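Local structure of putative lipoprotein (Campylobacter jejuni subsp. jejuni, 2G5G) at residues D34-L39 with N65-N70; N106-A111 with Q125-V130; K169-I174 with I196-D201; G251-D254 with Y260-I263. The protein binds heme as a cofacial pair linked to dimerisation and probably takes part in bacterial heme transport. All blocks are in the same frame, centred on the assembly; numbering follows the deposited sequence.

Overall arrangement
Followed from the N terminus, the four contacts come one after another; none nests in another and none crosses. Interaction 1 closes the loop from helix 32-39 through strand 44-49 to helix 54-73. Interaction 2 closes a short, mostly irregular connection between helices 108-111 and 124-131, and it touches interaction 1 where Val129 packs on Asn65 of helix 54-73. Interaction 3 joins helices 165-179 and 187-210 on the heme-binding side, its centre about 31 Å from that of interaction 1. Interaction 4 folds the loop after strand 243-248 onto strand 260-264, whose Tyr260 and Leu262 meet helix 32-39 of interaction 1.

Interaction 1: D34-L39 with N65-N70; sequences DMILEL and NALEGN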
loop_
_atom_site.group_PDB
_atom_site.type_symbol
_atom_site.label_atom_id
_atom_site.label_comp_id
_atom_site.label_asym_id
_atom_site.label_seq_id
_atom_site.Cartn_x
_atom_site.Cartn_y
_atom_site.Cartn_z
ATOM N N ASP A 34 -9.627 -21.623 -36.486
ATOM C CA ASP A 34 -8.201 -21.954 -36.676
ATOM C C ASP A 34 -7.305 -21.591 -35.468
ATOM O O ASP A 34 -6.363 -22.327 -35.172
ATOM C CB ASP A 34 -7.635 -21.324 -37.958
ATOM C CG ASP A 34 -8.144 -22.019 -39.234
ATOM O OD1 ASP A 34 -8.939 -22.996 -39.154
ATOM O OD2 ASP A 34 -7.736 -21.590 -40.313
HETATM N N MSE A 35 -7.588 -20.495 -34.777
HETATM C CA MSE A 35 -6.852 -20.189 -33.526
HETATM C C MSE A 35 -7.127 -21.291 -32.481
HETATM O O MSE A 35 -6.198 -21.807 -31.855
HETATM C CB MSE A 35 -7.188 -18.819 -32.945
HETATM C CG MSE A 35 -6.396 -18.507 -31.696
HETATM SE SE MSE A 35 -7.032 -17.023 -30.694
HETATM C CE MSE A 35 -8.848 -17.595 -30.178
ATOM N N ILE A 36 -8.398 -21.644 -32.306
ATOM C CA ILE A 36 -8.765 -22.732 -31.393
ATOM C C ILE A 36 -8.019 -24.038 -31.666
ATOM O O ILE A 36 -7.498 -24.655 -30.733
ATOM C CB ILE A 36 -10.314 -22.965 -31.375
ATOM C CG1 ILE A 36 -11.053 -21.703 -30.854
ATOM C CG2 ILE A 36 -10.686 -24.246 -30.614
ATOM C CD1 ILE A 36 -10.739 -21.270 -29.423
ATOM N N LEU A 37 -7.961 -24.462 -32.930
ATOM C CA LEU A 37 -7.273 -25.704 -33.280
ATOM C C LEU A 37 -5.807 -25.632 -32.849
ATOM O O LEU A 37 -5.243 -26.610 -32.356
ATOM C CB LEU A 37 -7.397 -26.008 -34.782
ATOM C CG LEU A 37 -8.813 -26.176 -35.358
ATOM C CD1 LEU A 37 -8.776 -26.441 -36.872
ATOM C CD2 LEU A 37 -9.569 -27.275 -34.626
ATOM N N GLU A 38 -5.202 -24.459 -32.980
ATOM C CA GLU A 38 -3.816 -24.290 -32.502
ATOM C C GLU A 38 -3.706 -24.286 -30.987
ATOM O O GLU A 38 -2.808 -24.919 -30.434
ATOM C CB GLU A 38 -3.181 -23.024 -33.094
ATOM C CG GLU A 38 -3.200 -22.979 -34.623
ATOM C CD GLU A 38 -2.537 -24.179 -35.245
ATOM O OE1 GLU A 38 -1.489 -24.633 -34.752
ATOM O OE2 GLU A 38 -3.069 -24.700 -36.240
ATOM N N LEU A 39 -4.611 -23.586 -30.311
ATOM C CA LEU A 39 -4.581 -23.509 -28.838
ATOM C C LEU A 39 -4.742 -24.866 -28.184
ATOM O O LEU A 39 -4.151 -25.139 -27.140
ATOM C CB LEU A 39 -5.683 -22.584 -28.302
ATOM C CG LEU A 39 -5.654 -21.095 -28.695
ATOM C CD1 LEU A 39 -6.685 -20.375 -27.899
ATOM C CD2 LEU A 39 -4.276 -20.482 -28.437
ATOM N N ASN A 65 -15.426 -21.566 -24.033
ATOM C CA ASN A 65 -16.460 -22.464 -24.537
ATOM C C ASN A 65 -15.954 -23.335 -25.668
ATOM O O ASN A 65 -16.292 -24.520 -25.717
ATOM C CB ASN A 65 -17.693 -21.691 -25.033
ATOM C CG ASN A 65 -18.653 -21.272 -23.912
ATOM O OD1 ASN A 65 -18.490 -21.585 -22.731
ATOM N ND2 ASN A 65 -19.671 -20.543 -24.305
ATOM N N ALA A 66 -15.186 -22.774 -26.612
ATOM C CA ALA A 66 -14.776 -23.590 -27.765
ATOM C C ALA A 66 -13.754 -24.652 -27.337
ATOM O O ALA A 66 -13.743 -25.794 -27.848
ATOM C CB ALA A 66 -14.222 -22.722 -28.902
ATOM N N LEU A 67 -12.887 -24.278 -26.404
ATOM C CA LEU A 67 -11.836 -25.204 -25.988
ATOM C C LEU A 67 -12.449 -26.316 -25.129
ATOM O O LEU A 67 -12.097 -27.468 -25.296
ATOM C CB LEU A 67 -10.768 -24.469 -25.185
ATOM C CG LEU A 67 -9.903 -23.390 -25.854
ATOM C CD1 LEU A 67 -9.187 -22.613 -24.748
ATOM C CD2 LEU A 67 -8.887 -24.001 -26.750
ATOM N N GLU A 68 -13.333 -25.929 -24.213
ATOM C CA GLU A 68 -14.025 -26.835 -23.263
ATOM C C GLU A 68 -14.830 -27.888 -23.997
ATOM O O GLU A 68 -14.759 -29.074 -23.658
ATOM C CB GLU A 68 -14.922 -26.037 -22.284
ATOM C CG GLU A 68 -15.927 -26.853 -21.388
ATOM C CD GLU A 68 -15.230 -27.851 -20.491
ATOM O OE1 GLU A 68 -13.970 -27.793 -20.408
ATOM O OE2 GLU A 68 -15.935 -28.693 -19.870
ATOM N N GLY A 69 -15.582 -27.444 -25.003
ATOM C CA GLY A 69 -16.419 -28.337 -25.805
ATOM C C GLY A 69 -15.596 -29.390 -26.520
ATOM O O GLY A 69 -15.905 -30.599 -26.484
ATOM N N ASN A 70 -14.528 -28.964 -27.173
ATOM C CA ASN A 70 -13.672 -29.918 -27.854
ATOM C C ASN A 70 -13.007 -30.908 -26.886
ATOM O O ASN A 70 -12.969 -32.091 -27.149
ATOM C CB ASN A 70 -12.598 -29.208 -28.681
ATOM C CG ASN A 70 -11.650 -30.188 -29.329
ATOM O OD1 ASN A 70 -11.865 -30.619 -30.467
ATOM N ND2 ASN A 70 -10.612 -30.583 -28.594
#
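Ile36 and Leu39 meet Ala66 and Leu67 without any flat group: no ring, amide or carboxylate presents a face or an edge here, and the whole contact is methyl and methylene packing between two helices. Their axes approach to 10.1 Å and cross at -55°, so the touching patch is short and centres on Ile36 and Leu67.

Ile36 points across at the partner helix. With CG1 anti to the carbonyl carbon (chi1 -62°) and a second bend of the same sense at chi2 (-62°), its long branch projects towards helix 65-70. There CD1 of Ile36 lies 3.8 Å from CB of Ala66, and Ile36 CG1 follows it along the same methyl at 3.9 Å. The small alanine suits this place because it lets the isoleucine branch come close to the helix backbone. The same CD1 of Ile36 also approaches the branch point of Leu67, CG, at 4.2 Å, from a direction roughly at right angles to that of Ala66. Leu67 does not aim straight across from its own backbone; the longer side chain brings a branch over instead, and its CD2 settles 3.8 Å from CB of Leu39. Leu67 thus fits between the two residues of helix 34-39, which lie three positions apart on one helical face.

Around this patch, Leu39 also packs on Val244 and Val246, and Leu67 on Phe78, so the helix pair rests on the strands of the central sheet. No hydrogen bond or charge pair spans the two segments: the chemistry implies that burial of aliphatic surface and complementary shape join them, with little directional constraint.

Interaction 2: N106-A111 with Q125-V130; sequences NELTNA and QFVNVV
Leu108 and Asn128 mark the nearest backbone approach, 7.9 Å between their CA atoms, where the short helix 108-111 comes beside helix 125-130. Leu108 bridges this gap by itself from its side. Its CG is anti to the backbone N (chi1 -175°), which extends the side chain away from its own helix and places one methyl, CD2, against the partner.

That methyl has two neighbours. Leu108 CD2 lies 3.6 Å from Asn128 CG, the two side chains sliding past one another in opposite directions. Leu108 CD2 is a looser 4.3 Å from Val127 CG1. Leucine suits the position because its terminal methyls can reach across from a helix that is itself rather distant; valine, branched at CB, keeps its methyls close to its own backbone and offers a compact surface. Val127 further packs on Leu112 and on Ile137 of strand 137-141, which places the contact at the edge of the central sheet, while Asn128 also touches Trp120 in the connecting loop.

No hydrogen bond joins the segments. Leu108 meets the side chain of Asn128 by van der Waals packing. The chemistry therefore implies a light van der Waals contact, apolar towards Val127 and a methyl against a polar side chain at Asn128, carried by a single leucine tip, that sets helix 108-111 against helix 125-130 without specific polar pairing.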
loop_
_atom_site.group_PDB
_atom_site.type_symbol
_atom_site.label_atom_id
_atom_site.label_comp_id
_atom_site.label_asym_id
_atom_site.label_seq_id
_atom_site.Cartn_x
_atom_site.Cartn_y
_atom_site.Cartn_z
ATOM N N ASN A 106 -25.873 -17.869 -6.958
ATOM C CA ASN A 106 -25.711 -16.795 -5.965
ATOM C C ASN A 106 -24.875 -17.188 -4.743
ATOM O O ASN A 106 -24.539 -16.337 -3.901
ATOM C CB ASN A 106 -27.085 -16.269 -5.529
ATOM C CG ASN A 106 -27.943 -17.344 -4.898
ATOM O OD1 ASN A 106 -28.060 -17.407 -3.677
ATOM N ND2 ASN A 106 -28.531 -18.210 -5.726
ATOM N N GLU A 107 -24.546 -18.478 -4.648
ATOM C CA GLU A 107 -23.675 -18.994 -3.586
ATOM C C GLU A 107 -22.231 -19.091 -4.072
ATOM O O GLU A 107 -21.328 -19.390 -3.283
ATOM C CB GLU A 107 -24.121 -20.390 -3.143
ATOM C CG GLU A 107 -25.550 -20.505 -2.614
ATOM C CD GLU A 107 -26.023 -21.955 -2.612
ATOM O OE1 GLU A 107 -25.288 -22.820 -2.074
ATOM O OE2 GLU A 107 -27.114 -22.228 -3.159
ATOM N N LEU A 108 -22.031 -18.856 -5.371
ATOM C CA LEU A 108 -20.740 -19.108 -6.038
ATOM C C LEU A 108 -19.605 -18.296 -5.445
ATOM O O LEU A 108 -18.560 -18.852 -5.115
ATOM C CB LEU A 108 -20.838 -18.891 -7.559
ATOM C CG LEU A 108 -19.598 -19.244 -8.394
ATOM C CD1 LEU A 108 -19.149 -20.659 -8.079
ATOM C CD2 LEU A 108 -19.842 -19.084 -9.887
ATOM N N THR A 109 -19.818 -16.990 -5.287
ATOM C CA THR A 109 -18.795 -16.100 -4.724
ATOM C C THR A 109 -18.365 -16.479 -3.309
ATOM O O THR A 109 -17.218 -16.261 -2.907
ATOM C CB THR A 109 -19.223 -14.604 -4.800
ATOM O OG1 THR A 109 -18.163 -13.773 -4.326
ATOM C CG2 THR A 109 -20.464 -14.334 -3.969
ATOM N N ASN A 110 -19.289 -17.062 -2.552
ATOM C CA ASN A 110 -18.995 -17.474 -1.191
ATOM C C ASN A 110 -18.230 -18.813 -1.158
ATOM O O ASN A 110 -17.322 -19.010 -0.340
ATOM C CB ASN A 110 -20.298 -17.538 -0.377
ATOM C CG ASN A 110 -21.066 -16.198 -0.373
ATOM O OD1 ASN A 110 -21.069 -15.473 0.635
ATOM N ND2 ASN A 110 -21.725 -15.874 -1.500
ATOM N N ALA A 111 -18.601 -19.712 -2.067
ATOM C CA ALA A 111 -17.940 -21.007 -2.210
ATOM C C ALA A 111 -16.464 -20.842 -2.579
ATOM O O ALA A 111 -15.605 -21.568 -2.065
ATOM C CB ALA A 111 -18.659 -21.861 -3.256
ATOM N N GLN A 125 -19.597 -13.621 -15.416
ATOM C CA GLN A 125 -19.987 -14.330 -16.627
ATOM C C GLN A 125 -18.981 -15.444 -16.902
ATOM O O GLN A 125 -19.373 -16.591 -17.120
ATOM C CB GLN A 125 -20.080 -13.375 -17.829
ATOM C CG GLN A 125 -20.688 -13.985 -19.106
ATOM C CD GLN A 125 -20.563 -13.068 -20.326
ATOM O OE1 GLN A 125 -20.018 -11.955 -20.236
ATOM N NE2 GLN A 125 -21.068 -13.531 -21.472
ATOM N N PHE A 126 -17.695 -15.099 -16.882
ATOM C CA PHE A 126 -16.648 -16.071 -17.206
ATOM C C PHE A 126 -16.551 -17.162 -16.131
ATOM O O PHE A 126 -16.529 -18.368 -16.451
ATOM C CB PHE A 126 -15.294 -15.379 -17.356
ATOM C CG PHE A 126 -14.148 -16.328 -17.654
ATOM C CD1 PHE A 126 -14.095 -17.001 -18.859
ATOM C CD2 PHE A 126 -13.122 -16.516 -16.728
ATOM C CE1 PHE A 126 -13.035 -17.865 -19.144
ATOM C CE2 PHE A 126 -12.036 -17.366 -17.014
ATOM C CZ PHE A 126 -12.010 -18.041 -18.222
ATOM N N VAL A 127 -16.499 -16.730 -14.875
ATOM C CA VAL A 127 -16.307 -17.659 -13.768
ATOM C C VAL A 127 -17.502 -18.624 -13.623
ATOM O O VAL A 127 -17.309 -19.771 -13.235
ATOM C CB VAL A 127 -16.008 -16.946 -12.443
ATOM C CG1 VAL A 127 -15.924 -17.952 -11.311
ATOM C CG2 VAL A 127 -14.709 -16.168 -12.522
ATOM N N ASN A 128 -18.710 -18.170 -13.965
ATOM C CA ASN A 128 -19.889 -19.036 -13.909
ATOM C C ASN A 128 -19.823 -20.135 -14.916
ATOM O O ASN A 128 -20.026 -21.291 -14.557
ATOM C CB ASN A 128 -21.218 -18.266 -14.052
ATOM C CG ASN A 128 -21.809 -17.883 -12.714
ATOM O OD1 ASN A 128 -21.282 -17.015 -12.011
ATOM N ND2 ASN A 128 -22.910 -18.539 -12.343
ATOM N N VAL A 129 -19.511 -19.772 -16.166
ATOM C CA VAL A 129 -19.364 -20.729 -17.250
ATOM C C VAL A 129 -18.243 -21.722 -16.940
ATOM O O VAL A 129 -18.375 -22.926 -17.216
ATOM C CB VAL A 129 -19.106 -20.035 -18.620
ATOM C CG1 VAL A 129 -18.932 -21.061 -19.702
ATOM C CG2 VAL A 129 -20.269 -19.131 -18.988
ATOM N N VAL A 130 -17.154 -21.219 -16.362
ATOM C CA VAL A 130 -16.020 -22.084 -16.000
ATOM C C VAL A 130 -16.422 -23.066 -14.891
ATOM O O VAL A 130 -16.304 -24.303 -15.060
ATOM C CB VAL A 130 -14.770 -21.282 -15.603
ATOM C CG1 VAL A 130 -13.691 -22.202 -15.012
ATOM C CG2 VAL A 130 -14.212 -20.563 -16.844
#

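Interaction 3: K169-I174 with I196-D201; sequences KQLFDI and IQQFKD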
loop_
_atom_site.group_PDB
_atom_site.type_symbol
_atom_site.label_atom_id
_atom_site.label_comp_id
_atom_site.label_asym_id
_atom_site.label_seq_id
_atom_site.Cartn_x
_atom_site.Cartn_y
_atom_site.Cartn_z
ATOM N N LYS A 169 13.482 -3.368 -15.166
ATOM C CA LYS A 169 13.347 -1.951 -15.583
ATOM C C LYS A 169 12.083 -1.731 -16.402
ATOM O O LYS A 169 11.403 -0.717 -16.245
ATOM C CB LYS A 169 14.566 -1.493 -16.388
ATOM C CG LYS A 169 14.695 0.029 -16.459
ATOM C CD LYS A 169 14.077 0.580 -17.725
ATOM C CE LYS A 169 14.644 1.989 -18.065
ATOM N NZ LYS A 169 14.933 2.802 -16.837
ATOM N N GLN A 170 11.749 -2.680 -17.280
ATOM C CA GLN A 170 10.502 -2.558 -18.031
ATOM C C GLN A 170 9.323 -2.555 -17.075
ATOM O O GLN A 170 8.382 -1.805 -17.269
ATOM C CB GLN A 170 10.322 -3.666 -19.075
ATOM C CG GLN A 170 11.270 -3.574 -20.277
ATOM C CD GLN A 170 11.194 -4.822 -21.159
ATOM O OE1 GLN A 170 12.000 -5.741 -21.023
ATOM N NE2 GLN A 170 10.213 -4.856 -22.048
ATOM N N LEU A 171 9.375 -3.424 -16.062
ATOM C CA LEU A 171 8.329 -3.483 -15.052
ATOM C C LEU A 171 8.291 -2.185 -14.221
ATOM O O LEU A 171 7.223 -1.684 -13.893
ATOM C CB LEU A 171 8.537 -4.705 -14.143
ATOM C CG LEU A 171 8.003 -6.060 -14.688
ATOM C CD1 LEU A 171 8.340 -7.182 -13.722
ATOM C CD2 LEU A 171 6.505 -6.038 -14.975
ATOM N N PHE A 172 9.466 -1.678 -13.875
ATOM C CA PHE A 172 9.610 -0.375 -13.180
ATOM C C PHE A 172 8.830 0.740 -13.884
ATOM O O PHE A 172 7.995 1.406 -13.259
ATOM C CB PHE A 172 11.087 -0.018 -13.087
ATOM C CG PHE A 172 11.385 1.155 -12.181
ATOM C CD1 PHE A 172 11.785 0.948 -10.861
ATOM C CD2 PHE A 172 11.273 2.467 -12.654
ATOM C CE1 PHE A 172 12.061 2.040 -10.013
ATOM C CE2 PHE A 172 11.547 3.565 -11.818
ATOM C CZ PHE A 172 11.943 3.348 -10.500
ATOM N N ASP A 173 9.071 0.906 -15.189
ATOM C CA ASP A 173 8.459 1.993 -15.977
ATOM C C ASP A 173 6.980 1.779 -16.219
ATOM O O ASP A 173 6.203 2.736 -16.304
ATOM C CB ASP A 173 9.147 2.171 -17.343
ATOM C CG ASP A 173 10.640 2.479 -17.241
ATOM O OD1 ASP A 173 11.140 2.969 -16.192
ATOM O OD2 ASP A 173 11.327 2.227 -18.248
ATOM N N ILE A 174 6.581 0.516 -16.374
ATOM C CA ILE A 174 5.161 0.193 -16.540
ATOM C C ILE A 174 4.360 0.570 -15.288
ATOM O O ILE A 174 3.274 1.142 -15.373
ATOM C CB ILE A 174 4.966 -1.314 -16.847
ATOM C CG1 ILE A 174 5.295 -1.602 -18.316
ATOM C CG2 ILE A 174 3.536 -1.752 -16.527
ATOM C CD1 ILE A 174 5.456 -3.098 -18.657
ATOM N N ILE A 196 7.145 -7.404 -6.175
ATOM C CA ILE A 196 5.834 -8.039 -5.985
ATOM C C ILE A 196 5.265 -8.605 -7.284
ATOM O O ILE A 196 4.698 -9.714 -7.275
ATOM C CB ILE A 196 4.800 -7.082 -5.330
ATOM C CG1 ILE A 196 5.123 -6.900 -3.839
ATOM C CG2 ILE A 196 3.366 -7.628 -5.442
ATOM C CD1 ILE A 196 4.542 -5.625 -3.283
ATOM N N GLN A 197 5.382 -7.846 -8.381
ATOM C CA GLN A 197 4.980 -8.351 -9.723
ATOM C C GLN A 197 5.775 -9.595 -10.092
ATOM O O GLN A 197 5.206 -10.602 -10.548
ATOM C CB GLN A 197 5.150 -7.272 -10.792
ATOM C CG GLN A 197 4.543 -7.624 -12.129
ATOM C CD GLN A 197 3.106 -7.195 -12.303
ATOM O OE1 GLN A 197 2.559 -7.233 -13.421
ATOM N NE2 GLN A 197 2.470 -6.807 -11.221
ATOM N N GLN A 198 7.074 -9.532 -9.879
ATOM C CA GLN A 198 7.997 -10.627 -10.184
ATOM C C GLN A 198 7.630 -11.900 -9.410
ATOM O O GLN A 198 7.605 -13.011 -9.976
ATOM C CB GLN A 198 9.441 -10.211 -9.854
ATOM C CG GLN A 198 10.059 -9.205 -10.860
ATOM C CD GLN A 198 10.986 -9.877 -11.846
ATOM O OE1 GLN A 198 10.577 -10.261 -12.960
ATOM N NE2 GLN A 198 12.226 -10.058 -11.445
ATOM N N PHE A 199 7.353 -11.726 -8.112
ATOM C CA PHE A 199 6.874 -12.820 -7.266
ATOM C C PHE A 199 5.519 -13.395 -7.692
ATOM O O PHE A 199 5.354 -14.616 -7.646
ATOM C CB PHE A 199 6.821 -12.394 -5.787
ATOM C CG PHE A 199 8.104 -12.632 -5.031
ATOM C CD1 PHE A 199 9.045 -11.606 -4.878
ATOM C CD2 PHE A 199 8.350 -13.852 -4.422
ATOM C CE1 PHE A 199 10.227 -11.820 -4.170
ATOM C CE2 PHE A 199 9.533 -14.069 -3.703
ATOM C CZ PHE A 199 10.466 -13.041 -3.577
ATOM N N LYS A 200 4.557 -12.537 -8.068
ATOM C CA LYS A 200 3.239 -12.961 -8.558
ATOM C C LYS A 200 3.435 -13.817 -9.802
ATOM O O LYS A 200 2.852 -14.890 -9.926
ATOM C CB LYS A 200 2.346 -11.768 -8.933
ATOM C CG LYS A 200 1.773 -10.974 -7.733
ATOM C CD LYS A 200 1.055 -9.713 -8.183
ATOM C CE LYS A 200 0.183 -9.147 -7.037
ATOM N NZ LYS A 200 -0.388 -7.848 -7.468
ATOM N N ASP A 201 4.290 -13.343 -10.702
ATOM C CA ASP A 201 4.595 -14.044 -11.962
ATOM C C ASP A 201 5.224 -15.415 -11.743
ATOM O O ASP A 201 4.858 -16.395 -12.402
ATOM C CB ASP A 201 5.474 -13.130 -12.820
ATOM C CG ASP A 201 4.676 -12.005 -13.447
ATOM O OD1 ASP A 201 3.425 -12.132 -13.529
ATOM O OD2 ASP A 201 5.276 -10.974 -13.846
#
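Leu171 points from helix 169-174 at the neighbouring helix and sets both methyls against Gln197 and Gln198, CD2 nearest Gln197 and CD1 shared by the two. Both glutamines cross obliquely to the leucine, and each meets it through aliphatic carbon. Leu171 CD2 lies 3.8 Å from CG of Gln197, and the same CG is 4.1 Å from Leu171 CD1. The other glutamine comes to that CD1 of Leu171 from its own side, with CG of Gln198 at 3.9 Å. The leucine tip is therefore bordered by two successive residues of one helix turn.

The torsions explain how two polar residues can serve here. Gln197 has its CG anti to the backbone N (chi1 -170°) and then bends sharply at chi2 (90°), so its methylene faces Leu171 while the amide turns aside from the leucine; the side chain also touches Tyr222 and His223. Gln198 starts on a different course, CG beside the backbone N, and also bends at its second torsion. Glutamine suits such a border because its methylene CG can pack on a leucine while the polar end remains at the margin. No hydrogen bond crosses between the segments, and the CA atoms of Leu171 and Gln197 remain 8.0 Å apart.

The packing sits just behind the heme site. Ile196, one residue before Gln197, lines the heme pocket and packs on Tyr151 of helix 144-151; Lys200 NZ hydrogen-bonds a heme oxygen, O2A. Asp201 OD1 bonds His223 ND1, tying helix 187-210 to helix 221-224. Helix 165-179 thus packs against a helix that, with helix 144-151, also contributes residues to the heme pocket.

Interaction 4: G251-D254 with Y260-I263; sequences GEID and YVLI
Ile253 supplies the loop's share of the apolar contact, and Val261 and Ile263 supply that of the strand. The long branch of Ile253 makes the closer contact: CD1 of Ile253 lies 3.6 Å from CG1 of Ile263, and the terminal methyls, CD1 of each residue, are 3.9 Å apart. The two isoleucines lie at a slant to each other. Meanwhile the short branch of Ile253, CG2, faces Val261 more loosely, 4.3 Å from its CG1. With CG1 anti to the carbonyl carbon (chi1 -66°) and CG2 anti to the backbone N, the two arms diverge and reach two strand residues at once. Beta-branched residues suit the strand, and a branched isoleucine suits a loop position that must span both.

Polar interactions join the two segments nowhere: no hydrogen bond crosses, and the CA atoms of Ile253 and Val261 stay 8.3 Å apart, too far for strand pairing. Asp254 forms salt bridges with Lys256 of the same loop and with Lys227, earlier in the chain.

Strand 260-264 lies between strand 243-248, to which it runs parallel, and the antiparallel strand 19-23. The segment 251-254 belongs to the connection from strand 243-248 to strand 260-264 and lies over one face of the sheet through Ile253. Tyr260 and Leu262 face the other side, where they pack against Met35 of helix 32-39.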
loop_
_atom_site.group_PDB
_atom_site.type_symbol
_atom_site.label_atom_id
_atom_site.label_comp_id
_atom_site.label_asym_id
_atom_site.label_seq_id
_atom_site.Cartn_x
_atom_site.Cartn_y
_atom_site.Cartn_z
ATOM N N GLY A 251 -5.569 -0.501 -26.619
ATOM C CA GLY A 251 -4.519 0.476 -26.957
ATOM C C GLY A 251 -3.473 -0.127 -27.884
ATOM O O GLY A 251 -3.809 -0.873 -28.796
ATOM N N GLU A 252 -2.205 0.193 -27.635
ATOM C CA GLU A 252 -1.095 -0.238 -28.484
ATOM C C GLU A 252 -0.906 -1.752 -28.422
ATOM O O GLU A 252 -1.193 -2.374 -27.397
ATOM C CB GLU A 252 0.221 0.430 -28.055
ATOM C CG GLU A 252 0.253 1.978 -28.144
ATOM C CD GLU A 252 0.383 2.502 -29.585
ATOM O OE1 GLU A 252 1.321 2.072 -30.303
ATOM O OE2 GLU A 252 -0.453 3.345 -29.995
ATOM N N ILE A 253 -0.404 -2.314 -29.521
ATOM C CA ILE A 253 -0.165 -3.745 -29.652
ATOM C C ILE A 253 1.307 -3.977 -29.900
ATOM O O ILE A 253 1.864 -3.498 -30.910
ATOM C CB ILE A 253 -1.017 -4.347 -30.795
ATOM C CG1 ILE A 253 -2.514 -4.250 -30.410
ATOM C CG2 ILE A 253 -0.591 -5.795 -31.142
ATOM C CD1 ILE A 253 -3.448 -4.724 -31.458
ATOM N N ASP A 254 1.939 -4.692 -28.976
ATOM C CA ASP A 254 3.279 -5.186 -29.179
ATOM C C ASP A 254 3.160 -6.664 -29.505
ATOM O O ASP A 254 2.680 -7.470 -28.677
ATOM C CB ASP A 254 4.121 -4.952 -27.921
ATOM C CG ASP A 254 5.588 -5.275 -28.119
ATOM O OD1 ASP A 254 6.385 -4.687 -27.387
ATOM O OD2 ASP A 254 5.977 -6.072 -28.997
ATOM N N TYR A 260 -0.938 -14.824 -30.192
ATOM C CA TYR A 260 -2.153 -14.413 -30.911
ATOM C C TYR A 260 -2.645 -13.148 -30.262
ATOM O O TYR A 260 -2.444 -12.940 -29.045
ATOM C CB TYR A 260 -3.251 -15.511 -30.861
ATOM C CG TYR A 260 -2.818 -16.781 -31.548
ATOM C CD1 TYR A 260 -2.211 -17.820 -30.808
ATOM C CD2 TYR A 260 -2.951 -16.940 -32.925
ATOM C CE1 TYR A 260 -1.789 -18.982 -31.437
ATOM C CE2 TYR A 260 -2.523 -18.109 -33.570
ATOM C CZ TYR A 260 -1.933 -19.117 -32.809
ATOM O OH TYR A 260 -1.446 -20.272 -33.379
ATOM N N VAL A 261 -3.307 -12.280 -31.045
ATOM C CA VAL A 261 -3.875 -11.107 -30.433
ATOM C C VAL A 261 -5.257 -10.897 -31.031
ATOM O O VAL A 261 -5.470 -11.078 -32.232
ATOM C CB VAL A 261 -2.898 -9.852 -30.506
ATOM C CG1 VAL A 261 -2.544 -9.524 -31.939
ATOM C CG2 VAL A 261 -3.467 -8.652 -29.745
ATOM N N LEU A 262 -6.213 -10.604 -30.157
ATOM C CA LEU A 262 -7.551 -10.262 -30.603
ATOM C C LEU A 262 -7.623 -8.771 -30.701
ATOM O O LEU A 262 -7.244 -8.071 -29.773
ATOM C CB LEU A 262 -8.621 -10.787 -29.637
ATOM C CG LEU A 262 -9.086 -12.185 -30.014
ATOM C CD1 LEU A 262 -7.993 -13.169 -29.548
ATOM C CD2 LEU A 262 -10.446 -12.520 -29.319
ATOM N N ILE A 263 -8.095 -8.294 -31.843
ATOM C CA ILE A 263 -8.086 -6.861 -32.145
ATOM C C ILE A 263 -9.538 -6.470 -32.368
ATOM O O ILE A 263 -10.232 -7.106 -33.160
ATOM C CB ILE A 263 -7.233 -6.529 -33.397
ATOM C CG1 ILE A 263 -5.752 -6.857 -33.133
ATOM C CG2 ILE A 263 -7.385 -5.036 -33.779
ATOM C CD1 ILE A 263 -4.893 -6.878 -34.374
#